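PDB 6EUG: beta-glucanase from Bacteroides thetaiotaomicron, which probably hydrolyses O-glycosidic bonds, this chain holding the family 43 beta-1,3-galactosidase part of a longer protein, here in complex with glucoimidazole. Local coordinates for residues A[55-60]-A[81-86]; A[107-112]-A[125-130]; A[273-278]-A[289-294]; A[318-323]-A[338-343]. All coordinates share one frame; numbering follows the deposited sequence.

Overall arrangement
A five-bladed beta-propeller, the fold of glycoside hydrolase family 43, is built from separate beta sheets around a shared centre, and the four contacts sample four of them in series along the chain. Contact 1 lies far out in the first sheet, its centre about 20 Å from that of the chain. Contact 2, in the next sheet, and contact 4, in the last, have centres about 17 Å apart, and both touch glucoimidazole, Arg111 of one reaching Gln320 of the other. Contact 3 is a hairpin whose centre is about 19 Å from that of contact 4, where Ser321 packs on its Ile277 and Thr278. Through contacts 2 and 4, residues distant in sequence thus converge on one pocket.

Contact 1. Residues A[55-60]-A[81-86]; sequences GKYYWF and TDLYNW
Trp59 and Trp86 meet as a T-shaped pair: the six-membered edge of Trp59 drives down on the face of Trp86, with CE3 of Trp59 centred over that ring, 3.7 Å from CE2 of Trp86. The two planes stand 74° apart. In Trp59 a chi1 of 179° sets the indole beside the carbonyl carbon, where CE3 and CZ3 meet Trp86. The far rim of Trp86 fits the hollow between two side-chain roots, CZ3 lying 3.7 Å from CB of Trp59 and CH2 4.1 Å from CB of Tyr57. Leu83 crosses Tyr57 at about a right angle and lays CD2 over the phenol face, 3.7 Å from the ring centroid, a CH-pi contact. At the outer end a water donates to both Gly55 O and Thr81 O, tying turn to loop where no direct hydrogen bond spans the segments. Within the loop, Asp82 OD1 accepts from Tyr84 N, an Asx turn, and from Asn85 N, completing an Asx motif. Trp86 lies against Tyr78 and Ser80 of strand 74-80, the strand next to 56-62, while Trp59 also meets Tyr350 and Trp352 of strand 349-357.

Contact 2. Residues A[107-112]-A[125-130]; sequences CIMERP and MWLHLE. With GIM (glucoimidazole), chain B.
Backbone hydrogen bonds come first: Ile108 pairs with Glu130 and Glu110 with His128, each through two N-H...O bonds, as in hydrogen-bonded pairs of antiparallel strands. The Glu110 N to His128 O bond, 2.9 Å long, is nearly straight at 171°. Met109 and Leu129 form the non-hydrogen-bonded pair between them.

Apolar contacts occupy the face bearing Met109 and Leu129. Leu127 CD1 sits 3.9 Å from Met109 CB, and Leu129 CD1 reaches Cys107 SG at 3.8 Å. Both leucines also pack on Ala142 of the following strand.

Polar contacts gather on the other face, which bears Glu110, His128 and Glu130. A chi1 of 174° turns the His128 ring away from the backbone N, and the imidazole is held at both nitrogens. NE2 donates to Glu130 OE2 at 2.7 Å, close to the ring plane and on the anti side of the carboxylate; ND1 meets a water that also gives a proton to Glu110 OE1 and touches O3 of glucoimidazole. The extended Glu110 chain carries OE1 to within 2.6 Å of ligand O4, which donates to it; a longer bond comes from O3. Arg111 NH2 binds ligand O2 at 3.2 Å, while its NE bond to O3 is weak. Glu110 OE2 is bonded to Tyr136 OH.

Glu130, fixed in turn by the backbone N of Ala139, is placed to orient His128 from the second shell and, through the water, probably to steady Glu110. The chemistry is consistent with the sugar ring being recognised through its hydroxyls O2, O3 and O4.

Contact 3. Residues A[273-278]-A[289-294]; sequences TYWMIT and ARLLTA
Arg290 wraps its aliphatic chain round the hydroxyl of Thr278, its partner at one end of the paired strands. CB rests 3.5 Å from Thr278 OG1 and CG stands back from it. A bend at chi2 (93°) then folds the chain back, so that CD approaches the same oxygen at 3.7 Å instead of running straight out. Beyond NE the guanidinium leaves the contact, and NH1 donates to Asn262 OD1 and Gly260 O. Thr278 OG1 is hydrogen-bonded to that same Asn262 oxygen, which thus joins both strands.

Farther along this face, Leu292 CD1 touches both Thr278 CG2 (4.0 Å) and Met276 CE (4.1 Å). On the opposite face, Thr293 and Trp275 point the same way, side by side. Thr293 OG1 lies over the indole near its rim, 3.6 Å from CZ3 of Trp275, and Thr273 CG2 covers the same ring face. That hydroxyl donates to Tyr274 O at 2.9 Å, so the carbonyl serves two donors, the other being Ala294 N. Leu291 packs beside them, its CD1 4.0 Å from both Trp275 CE3 and Ile277 CG1.

Six backbone bonds join Tyr274 to Ala294, Met276 to Leu292 and Thr278 to Arg290. Such a regular antiparallel pairing of the two inner strands of a four-stranded sheet, 265-270 and 302-304 flanking, is what a beta-propeller blade is made of.

Contact 4. Residues A[318-323]-A[338-343]; sequences GGQSTY and DMWRPK. With GIM (glucoimidazole), chain B.
Where the hairpin of strands 320-327 and 332-339 opens beside the glucoimidazole pocket, Gln320 and Asp338 form an antiparallel hydrogen-bonded pair, with N-H...O bonds of 2.9 Å from Gln320 N to Asp338 O and from Asp338 N to Gln320 O. Strand 320-327 carries a classic beta bulge, Thr322 and Tyr323 both facing Met336.

The Gln320 side chain runs out extended, CG anti to the backbone N (chi1 -176°), and brings its amide within bonding distance of both Trp340 and the ligand. Indole NE1 of Trp340 donates to Gln320 OE1 at 2.9 Å, arriving in the carbonyl plane, though the oxygen lies 21° out of the indole plane. Amide and indole planes stand 83° apart. Asp338 CB supports one face of the indole near its rim, and Trp284, another pocket residue, meets Trp340 edge-to-face.

At the open end of the hairpin, Met339 CG lies 3.6 Å from Gly318 O, and a water accepting from Trp340 N donates to that oxygen. Thr322 CB comes within 3.5 Å of Asp338 OD2; both residues also bond near the start of strand 48-53, Asp338 OD1 to Gly47 N and Thr322 OG1 to Gly48 O.

The indole N-H at OE1 and Ser279 OG at NE2 are together consistent with a fixed amide rotation, in which Gln320 NE2 donates to GIM O2 at 3.2 Å. Trp340 probably acts from the second shell, orienting the amide toward the sugar.

Contact 1. Residues A[55-60]-A[81-86]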
# COMPACT_ATOMS: atom_id res chain seq x y z
N GLY A 55 9.32 16.09 -15.58
CA GLY A 55 10.75 15.78 -15.72
C GLY A 55 11.46 15.24 -14.49
O GLY A 55 12.69 14.99 -14.55
N LYS A 56 10.74 15.08 -13.36
CA LYS A 56 11.35 14.60 -12.10
C LYS A 56 10.53 13.49 -11.42
O LYS A 56 9.29 13.48 -11.46
CB LYS A 56 11.47 15.73 -11.05
CG LYS A 56 12.25 16.96 -11.44
CD LYS A 56 12.41 17.93 -10.27
CE LYS A 56 13.31 19.10 -10.62
NZ LYS A 56 13.93 19.67 -9.39
N TYR A 57 11.23 12.58 -10.77
CA TYR A 57 10.65 11.58 -9.88
C TYR A 57 10.46 12.18 -8.47
O TYR A 57 11.35 12.87 -7.99
CB TYR A 57 11.57 10.32 -9.80
CG TYR A 57 11.73 9.65 -11.14
CD1 TYR A 57 10.82 8.70 -11.57
CD2 TYR A 57 12.83 9.94 -11.96
CE1 TYR A 57 10.94 8.12 -12.82
CE2 TYR A 57 12.96 9.39 -13.22
CZ TYR A 57 12.06 8.43 -13.63
OH TYR A 57 12.20 7.87 -14.89
N TYR A 58 9.30 11.92 -7.87
CA TYR A 58 8.99 12.23 -6.46
C TYR A 58 8.72 10.95 -5.68
O TYR A 58 7.89 10.15 -6.08
CB TYR A 58 7.79 13.19 -6.39
CG TYR A 58 8.09 14.52 -7.05
CD1 TYR A 58 7.90 14.71 -8.43
CD2 TYR A 58 8.57 15.59 -6.32
CE1 TYR A 58 8.19 15.94 -9.03
CE2 TYR A 58 8.85 16.81 -6.92
CZ TYR A 58 8.67 16.98 -8.28
OH TYR A 58 8.99 18.21 -8.91
N TRP A 59 9.45 10.80 -4.56
CA TRP A 59 9.39 9.65 -3.64
C TRP A 59 8.75 10.13 -2.35
O TRP A 59 9.29 11.02 -1.71
CB TRP A 59 10.80 9.14 -3.40
CG TRP A 59 11.01 7.95 -2.46
CD1 TRP A 59 10.06 7.26 -1.72
CD2 TRP A 59 12.27 7.33 -2.15
NE1 TRP A 59 10.68 6.25 -1.00
CE2 TRP A 59 12.03 6.29 -1.23
CE3 TRP A 59 13.60 7.58 -2.55
CZ2 TRP A 59 13.07 5.50 -0.69
CZ3 TRP A 59 14.63 6.79 -2.04
CH2 TRP A 59 14.36 5.76 -1.12
N PHE A 60 7.56 9.64 -2.04
CA PHE A 60 6.86 9.91 -0.77
C PHE A 60 6.97 8.73 0.17
O PHE A 60 6.86 7.57 -0.28
CB PHE A 60 5.38 10.22 -1.02
CG PHE A 60 5.14 11.29 -2.06
CD1 PHE A 60 5.09 10.98 -3.44
CD2 PHE A 60 5.07 12.65 -1.68
CE1 PHE A 60 4.91 11.98 -4.39
CE2 PHE A 60 4.88 13.65 -2.63
CZ PHE A 60 4.81 13.31 -3.99
N THR A 81 16.09 13.61 -10.78
CA THR A 81 15.96 13.48 -12.24
C THR A 81 16.46 12.10 -12.72
O THR A 81 16.16 11.71 -13.86
CB THR A 81 16.75 14.57 -12.96
OG1 THR A 81 18.12 14.49 -12.55
CG2 THR A 81 16.21 15.95 -12.64
N ASP A 82 17.21 11.38 -11.88
CA ASP A 82 17.99 10.19 -12.33
C ASP A 82 17.80 8.86 -11.56
O ASP A 82 18.39 7.84 -11.95
CB ASP A 82 19.50 10.55 -12.45
CG ASP A 82 20.17 10.90 -11.10
OD1 ASP A 82 19.58 10.65 -10.03
OD2 ASP A 82 21.31 11.44 -11.12
N LEU A 83 16.98 8.88 -10.50
CA LEU A 83 16.77 7.76 -9.56
C LEU A 83 17.97 7.34 -8.68
O LEU A 83 17.89 6.31 -7.98
CB LEU A 83 16.15 6.53 -10.28
CG LEU A 83 14.78 6.82 -10.90
CD1 LEU A 83 14.38 5.71 -11.87
CD2 LEU A 83 13.69 6.98 -9.84
N TYR A 84 19.06 8.12 -8.72
CA TYR A 84 20.26 7.88 -7.89
C TYR A 84 20.48 8.96 -6.85
O TYR A 84 20.83 8.65 -5.71
CB TYR A 84 21.53 7.80 -8.76
CG TYR A 84 21.57 6.71 -9.80
CD1 TYR A 84 21.71 5.39 -9.44
CD2 TYR A 84 21.54 7.01 -11.17
CE1 TYR A 84 21.76 4.38 -10.39
CE2 TYR A 84 21.60 6.00 -12.13
CZ TYR A 84 21.71 4.69 -11.72
OH TYR A 84 21.77 3.66 -12.63
N ASN A 85 20.30 10.22 -7.26
CA ASN A 85 20.60 11.40 -6.42
C ASN A 85 19.27 12.06 -5.98
O ASN A 85 18.50 12.56 -6.81
CB ASN A 85 21.46 12.40 -7.19
CG ASN A 85 22.83 11.83 -7.56
OD1 ASN A 85 23.09 11.51 -8.73
ND2 ASN A 85 23.68 11.67 -6.59
N TRP A 86 19.04 12.05 -4.67
CA TRP A 86 17.73 12.46 -4.10
C TRP A 86 17.88 13.75 -3.26
O TRP A 86 18.65 13.80 -2.29
CB TRP A 86 17.19 11.32 -3.23
CG TRP A 86 16.77 10.13 -4.05
CD1 TRP A 86 17.49 9.00 -4.24
CD2 TRP A 86 15.57 9.97 -4.80
NE1 TRP A 86 16.81 8.13 -5.07
CE2 TRP A 86 15.62 8.70 -5.42
CE3 TRP A 86 14.42 10.77 -4.98
CZ2 TRP A 86 14.59 8.24 -6.28
CZ3 TRP A 86 13.39 10.31 -5.80
CH2 TRP A 86 13.49 9.06 -6.44
O HOH W 1 14.18 12.84 -15.88

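Contact 2. Residues A[107-112]-A[125-130]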
# COMPACT_ATOMS: atom_id res chain seq x y z
N CYS A 107 -1.02 10.84 15.99
CA CYS A 107 -1.65 9.87 15.06
C CYS A 107 -0.61 9.01 14.30
O CYS A 107 0.56 9.38 14.17
CB CYS A 107 -2.59 10.60 14.08
SG CYS A 107 -1.72 11.44 12.73
N ILE A 108 -1.04 7.84 13.81
CA ILE A 108 -0.19 6.99 12.96
C ILE A 108 -0.53 7.29 11.48
O ILE A 108 -1.71 7.30 11.12
CB ILE A 108 -0.45 5.50 13.28
CG1 ILE A 108 0.12 5.15 14.67
CG2 ILE A 108 0.07 4.54 12.23
CD1 ILE A 108 -0.40 3.82 15.19
N MET A 109 0.50 7.53 10.68
CA MET A 109 0.39 7.78 9.25
C MET A 109 1.34 6.81 8.55
O MET A 109 2.56 6.93 8.70
CB MET A 109 0.79 9.23 8.98
CG MET A 109 -0.15 10.26 9.59
SD MET A 109 0.56 11.88 9.32
CE MET A 109 -0.81 12.84 8.67
N GLU A 110 0.77 5.85 7.80
CA GLU A 110 1.54 4.78 7.11
C GLU A 110 1.19 4.59 5.62
O GLU A 110 0.08 4.91 5.17
CB GLU A 110 1.39 3.43 7.83
CG GLU A 110 2.04 3.44 9.21
CD GLU A 110 1.90 2.15 10.01
OE1 GLU A 110 1.25 1.17 9.53
OE2 GLU A 110 2.43 2.12 11.16
N ARG A 111 2.19 4.12 4.89
CA ARG A 111 2.04 3.65 3.52
C ARG A 111 1.40 4.67 2.58
O ARG A 111 0.53 4.33 1.79
CB ARG A 111 1.37 2.26 3.50
CG ARG A 111 2.22 1.17 4.13
CD ARG A 111 1.70 -0.27 3.93
NE ARG A 111 2.56 -1.21 4.65
CZ ARG A 111 3.74 -1.68 4.22
NH1 ARG A 111 4.20 -1.40 3.02
NH2 ARG A 111 4.46 -2.50 5.00
N PRO A 112 1.91 5.92 2.59
CA PRO A 112 1.35 6.91 1.68
C PRO A 112 1.56 6.58 0.20
O PRO A 112 2.60 6.00 -0.17
CB PRO A 112 2.14 8.18 2.02
CG PRO A 112 3.50 7.63 2.41
CD PRO A 112 3.17 6.39 3.20
N MET A 125 -3.10 12.40 -2.51
CA MET A 125 -2.44 11.47 -1.56
C MET A 125 -3.47 10.68 -0.75
O MET A 125 -4.39 11.27 -0.16
CB MET A 125 -1.53 12.23 -0.59
CG MET A 125 -0.63 11.35 0.27
SD MET A 125 0.30 12.28 1.51
CE MET A 125 1.60 13.02 0.50
N TRP A 126 -3.32 9.35 -0.73
CA TRP A 126 -4.07 8.50 0.19
C TRP A 126 -3.06 7.85 1.13
O TRP A 126 -1.91 7.59 0.74
CB TRP A 126 -4.89 7.42 -0.56
CG TRP A 126 -6.16 7.95 -1.24
CD1 TRP A 126 -6.24 8.52 -2.47
CD2 TRP A 126 -7.51 7.91 -0.73
NE1 TRP A 126 -7.54 8.85 -2.75
CE2 TRP A 126 -8.35 8.45 -1.73
CE3 TRP A 126 -8.08 7.44 0.45
CZ2 TRP A 126 -9.73 8.60 -1.55
CZ3 TRP A 126 -9.46 7.57 0.63
CH2 TRP A 126 -10.27 8.15 -0.39
N LEU A 127 -3.49 7.59 2.36
CA LEU A 127 -2.62 6.94 3.35
C LEU A 127 -3.45 6.18 4.39
O LEU A 127 -4.64 6.44 4.54
CB LEU A 127 -1.69 7.98 3.99
CG LEU A 127 -2.43 9.09 4.75
CD1 LEU A 127 -1.70 9.40 6.04
CD2 LEU A 127 -2.61 10.36 3.93
N HIS A 128 -2.79 5.27 5.12
CA HIS A 128 -3.36 4.57 6.28
C HIS A 128 -3.24 5.47 7.50
O HIS A 128 -2.16 5.88 7.83
CB HIS A 128 -2.58 3.25 6.47
CG HIS A 128 -2.91 2.45 7.70
ND1 HIS A 128 -2.09 1.44 8.15
CD2 HIS A 128 -3.96 2.50 8.56
CE1 HIS A 128 -2.60 0.93 9.26
NE2 HIS A 128 -3.74 1.55 9.53
N LEU A 129 -4.39 5.78 8.13
CA LEU A 129 -4.46 6.60 9.33
C LEU A 129 -5.02 5.80 10.52
O LEU A 129 -6.02 5.11 10.37
CB LEU A 129 -5.37 7.82 9.11
CG LEU A 129 -5.57 8.78 10.31
CD1 LEU A 129 -4.27 9.49 10.68
CD2 LEU A 129 -6.64 9.80 9.98
N GLU A 130 -4.38 5.92 11.69
CA GLU A 130 -4.96 5.52 12.96
C GLU A 130 -4.96 6.76 13.88
O GLU A 130 -3.94 7.46 14.03
CB GLU A 130 -4.18 4.37 13.61
CG GLU A 130 -4.02 3.10 12.76
CD GLU A 130 -5.26 2.25 12.56
OE1 GLU A 130 -6.26 2.46 13.29
OE2 GLU A 130 -5.23 1.32 11.71
C1 GIM B . 2.54 -4.25 9.43
C2 GIM B . 2.40 -3.32 8.28
N10 GIM B . 3.03 -3.95 10.64
C3 GIM B . 3.25 -2.06 8.54
C4 GIM B . 3.02 -1.59 10.01
C5 GIM B . 3.59 -2.62 11.00
C6 GIM B . 3.31 -2.26 12.46
C7 GIM B . 2.40 -6.08 10.65
C8 GIM B . 2.97 -5.07 11.41
N1 GIM B . 2.15 -5.55 9.43
O3 GIM B . 2.85 -1.00 7.65
O2 GIM B . 2.65 -4.06 7.06
O4 GIM B . 1.63 -1.32 10.33
O6 GIM B . 1.92 -2.38 12.75
O HOH W 2 0.19 0.39 6.94

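Contact 3. Residues A[273-278]-A[289-294]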
# COMPACT_ATOMS: atom_id res chain seq x y z
N THR A 273 -2.50 -7.57 -18.49
CA THR A 273 -2.58 -8.42 -17.31
C THR A 273 -2.14 -7.66 -16.06
O THR A 273 -1.14 -6.92 -16.08
CB THR A 273 -1.70 -9.67 -17.47
OG1 THR A 273 -2.14 -10.41 -18.60
CG2 THR A 273 -1.74 -10.53 -16.22
N TYR A 274 -2.95 -7.80 -15.01
CA TYR A 274 -2.66 -7.22 -13.68
C TYR A 274 -1.84 -8.20 -12.84
O TYR A 274 -2.14 -9.43 -12.76
CB TYR A 274 -3.96 -6.84 -12.97
CG TYR A 274 -4.79 -5.81 -13.71
CD1 TYR A 274 -5.68 -6.21 -14.71
CD2 TYR A 274 -4.64 -4.44 -13.48
CE1 TYR A 274 -6.43 -5.30 -15.41
CE2 TYR A 274 -5.40 -3.52 -14.19
CZ TYR A 274 -6.27 -3.96 -15.18
OH TYR A 274 -7.05 -3.10 -15.98
N TRP A 275 -0.82 -7.66 -12.16
CA TRP A 275 0.09 -8.43 -11.30
C TRP A 275 0.22 -7.71 -9.96
O TRP A 275 0.59 -6.50 -9.90
CB TRP A 275 1.50 -8.54 -11.92
CG TRP A 275 1.57 -9.27 -13.25
CD1 TRP A 275 1.73 -8.69 -14.49
CD2 TRP A 275 1.47 -10.69 -13.48
NE1 TRP A 275 1.72 -9.66 -15.48
CE2 TRP A 275 1.57 -10.89 -14.90
CE3 TRP A 275 1.31 -11.80 -12.65
CZ2 TRP A 275 1.54 -12.15 -15.48
CZ3 TRP A 275 1.26 -13.08 -13.25
CH2 TRP A 275 1.38 -13.23 -14.65
N MET A 276 -0.04 -8.42 -8.87
CA MET A 276 0.09 -7.84 -7.53
C MET A 276 0.99 -8.72 -6.65
O MET A 276 0.86 -9.95 -6.63
CB MET A 276 -1.30 -7.69 -6.89
CG MET A 276 -1.33 -7.02 -5.53
SD MET A 276 -2.89 -6.19 -5.10
CE MET A 276 -4.19 -7.37 -5.48
N ILE A 277 1.89 -8.07 -5.91
CA ILE A 277 2.77 -8.75 -4.93
C ILE A 277 2.35 -8.31 -3.55
O ILE A 277 2.16 -7.11 -3.30
CB ILE A 277 4.29 -8.50 -5.19
CG1 ILE A 277 4.68 -9.06 -6.57
CG2 ILE A 277 5.15 -9.09 -4.06
CD1 ILE A 277 6.11 -8.80 -7.02
N THR A 278 2.25 -9.29 -2.65
CA THR A 278 1.89 -9.08 -1.26
C THR A 278 2.81 -9.84 -0.32
O THR A 278 3.54 -10.76 -0.75
CB THR A 278 0.42 -9.49 -1.02
OG1 THR A 278 0.25 -10.87 -1.37
CG2 THR A 278 -0.53 -8.68 -1.87
N ALA A 289 6.82 -13.96 0.09
CA ALA A 289 5.95 -13.11 -0.79
C ALA A 289 4.97 -13.98 -1.58
O ALA A 289 5.25 -15.15 -1.84
CB ALA A 289 6.79 -12.27 -1.76
N ARG A 290 3.82 -13.39 -1.93
CA ARG A 290 2.82 -14.01 -2.79
C ARG A 290 2.73 -13.19 -4.10
O ARG A 290 2.92 -11.93 -4.08
CB ARG A 290 1.43 -14.04 -2.12
CG ARG A 290 1.38 -14.74 -0.74
CD ARG A 290 1.58 -13.83 0.46
NE ARG A 290 1.48 -14.60 1.69
CZ ARG A 290 0.38 -14.79 2.43
NH1 ARG A 290 -0.79 -14.24 2.12
NH2 ARG A 290 0.48 -15.56 3.50
N LEU A 291 2.42 -13.88 -5.20
CA LEU A 291 2.07 -13.26 -6.49
C LEU A 291 0.60 -13.51 -6.81
O LEU A 291 0.16 -14.66 -6.79
CB LEU A 291 2.95 -13.79 -7.62
CG LEU A 291 2.74 -13.22 -9.01
CD1 LEU A 291 3.04 -11.72 -9.00
CD2 LEU A 291 3.61 -13.93 -10.04
N LEU A 292 -0.14 -12.44 -7.11
CA LEU A 292 -1.56 -12.52 -7.45
C LEU A 292 -1.78 -11.95 -8.86
O LEU A 292 -1.09 -11.00 -9.25
CB LEU A 292 -2.42 -11.81 -6.44
CG LEU A 292 -2.02 -11.94 -4.93
CD1 LEU A 292 -2.87 -11.03 -4.07
CD2 LEU A 292 -2.16 -13.38 -4.44
N THR A 293 -2.73 -12.51 -9.61
CA THR A 293 -3.00 -12.03 -10.99
C THR A 293 -4.48 -12.05 -11.37
O THR A 293 -5.27 -12.90 -10.86
CB THR A 293 -2.14 -12.81 -12.01
OG1 THR A 293 -2.19 -12.24 -13.33
CG2 THR A 293 -2.57 -14.28 -12.09
N ALA A 294 -4.84 -11.12 -12.26
CA ALA A 294 -6.16 -11.05 -12.88
C ALA A 294 -6.10 -10.48 -14.30
O ALA A 294 -5.14 -9.74 -14.65
CB ALA A 294 -7.14 -10.22 -12.05

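Contact 4. Residues A[318-323]-A[338-343]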
# COMPACT_ATOMS: atom_id res chain seq x y z
N GLY A 318 14.76 -10.58 3.11
CA GLY A 318 14.71 -9.85 4.40
C GLY A 318 13.80 -8.61 4.36
O GLY A 318 13.83 -7.81 5.28
N GLY A 319 13.03 -8.47 3.27
CA GLY A 319 12.17 -7.30 3.05
C GLY A 319 10.65 -7.56 3.08
O GLY A 319 10.18 -8.71 3.28
N GLN A 320 9.91 -6.47 2.85
CA GLN A 320 8.46 -6.48 2.68
C GLN A 320 8.09 -5.48 1.58
O GLN A 320 8.50 -4.30 1.63
CB GLN A 320 7.76 -6.12 4.00
CG GLN A 320 6.22 -6.18 3.98
CD GLN A 320 5.56 -5.72 5.28
OE1 GLN A 320 6.08 -4.81 5.97
NE2 GLN A 320 4.36 -6.28 5.58
N SER A 321 7.35 -5.94 0.57
CA SER A 321 6.87 -5.12 -0.53
C SER A 321 6.33 -3.74 -0.14
O SER A 321 5.61 -3.62 0.87
CB SER A 321 5.81 -5.92 -1.32
OG SER A 321 4.72 -6.41 -0.50
N THR A 322 6.61 -2.73 -0.98
CA THR A 322 5.94 -1.40 -0.86
C THR A 322 5.38 -0.80 -2.15
O THR A 322 4.38 -0.10 -2.09
CB THR A 322 6.74 -0.36 -0.05
OG1 THR A 322 5.91 0.78 0.27
CG2 THR A 322 8.02 0.08 -0.75
N TYR A 323 6.04 -1.02 -3.30
CA TYR A 323 5.62 -0.36 -4.55
C TYR A 323 6.26 -1.02 -5.76
O TYR A 323 7.36 -1.58 -5.66
CB TYR A 323 6.04 1.17 -4.51
CG TYR A 323 5.33 2.01 -5.59
CD1 TYR A 323 3.98 2.34 -5.45
CD2 TYR A 323 6.02 2.48 -6.71
CE1 TYR A 323 3.30 3.04 -6.45
CE2 TYR A 323 5.35 3.20 -7.70
CZ TYR A 323 4.00 3.49 -7.56
OH TYR A 323 3.33 4.19 -8.54
N ASP A 338 10.77 -2.44 1.74
CA ASP A 338 11.40 -1.97 3.00
C ASP A 338 12.13 -3.13 3.68
O ASP A 338 11.64 -4.28 3.64
CB ASP A 338 10.34 -1.40 3.94
CG ASP A 338 9.70 -0.17 3.37
OD1 ASP A 338 10.40 0.89 3.26
OD2 ASP A 338 8.50 -0.26 3.03
N MET A 339 13.30 -2.85 4.29
CA MET A 339 13.98 -3.82 5.16
C MET A 339 13.88 -3.28 6.61
O MET A 339 14.69 -2.43 7.02
CB MET A 339 15.43 -3.97 4.68
CG MET A 339 16.21 -5.14 5.25
SD MET A 339 17.92 -5.19 4.62
CE MET A 339 17.61 -4.96 2.96
N TRP A 340 12.87 -3.72 7.35
CA TRP A 340 12.49 -3.05 8.60
C TRP A 340 13.46 -3.40 9.74
O TRP A 340 13.83 -4.58 9.89
CB TRP A 340 11.07 -3.43 9.04
CG TRP A 340 9.97 -3.01 8.11
CD1 TRP A 340 9.20 -3.84 7.36
CD2 TRP A 340 9.50 -1.69 7.86
NE1 TRP A 340 8.29 -3.11 6.66
CE2 TRP A 340 8.48 -1.78 6.90
CE3 TRP A 340 9.92 -0.41 8.29
CZ2 TRP A 340 7.79 -0.69 6.45
CZ3 TRP A 340 9.23 0.69 7.86
CH2 TRP A 340 8.19 0.56 6.90
N ARG A 341 13.83 -2.38 10.52
CA ARG A 341 14.61 -2.54 11.77
C ARG A 341 13.76 -2.03 12.93
O ARG A 341 13.80 -0.85 13.28
CB ARG A 341 15.92 -1.77 11.70
CG ARG A 341 16.86 -2.36 10.69
CD ARG A 341 18.23 -1.75 10.75
NE ARG A 341 19.14 -2.45 9.84
CZ ARG A 341 20.45 -2.55 9.98
NH1 ARG A 341 21.09 -2.00 11.03
NH2 ARG A 341 21.14 -3.23 9.08
N PRO A 342 12.93 -2.90 13.50
CA PRO A 342 11.92 -2.41 14.50
C PRO A 342 12.52 -1.74 15.76
O PRO A 342 11.86 -0.90 16.36
CB PRO A 342 11.13 -3.67 14.85
CG PRO A 342 11.97 -4.82 14.41
CD PRO A 342 12.83 -4.34 13.27
N LYS A 343 13.74 -2.12 16.12
CA LYS A 343 14.44 -1.52 17.27
C LYS A 343 14.98 -0.08 16.97
O LYS A 343 15.29 0.66 17.90
CB LYS A 343 15.57 -2.46 17.73
C1 GIM B . 2.54 -4.25 9.43
C2 GIM B . 2.40 -3.32 8.28
N10 GIM B . 3.03 -3.95 10.64
C3 GIM B . 3.25 -2.06 8.54
C4 GIM B . 3.02 -1.59 10.01
C5 GIM B . 3.59 -2.62 11.00
C6 GIM B . 3.31 -2.26 12.46
C7 GIM B . 2.40 -6.08 10.65
C8 GIM B . 2.97 -5.07 11.41
N1 GIM B . 2.15 -5.55 9.43
O3 GIM B . 2.85 -1.00 7.65
O2 GIM B . 2.65 -4.06 7.06
O4 GIM B . 1.63 -1.32 10.33
O6 GIM B . 1.92 -2.38 12.75
O HOH W 3 11.73 -6.36 6.61
O HOH W 4 7.00 -2.38 3.38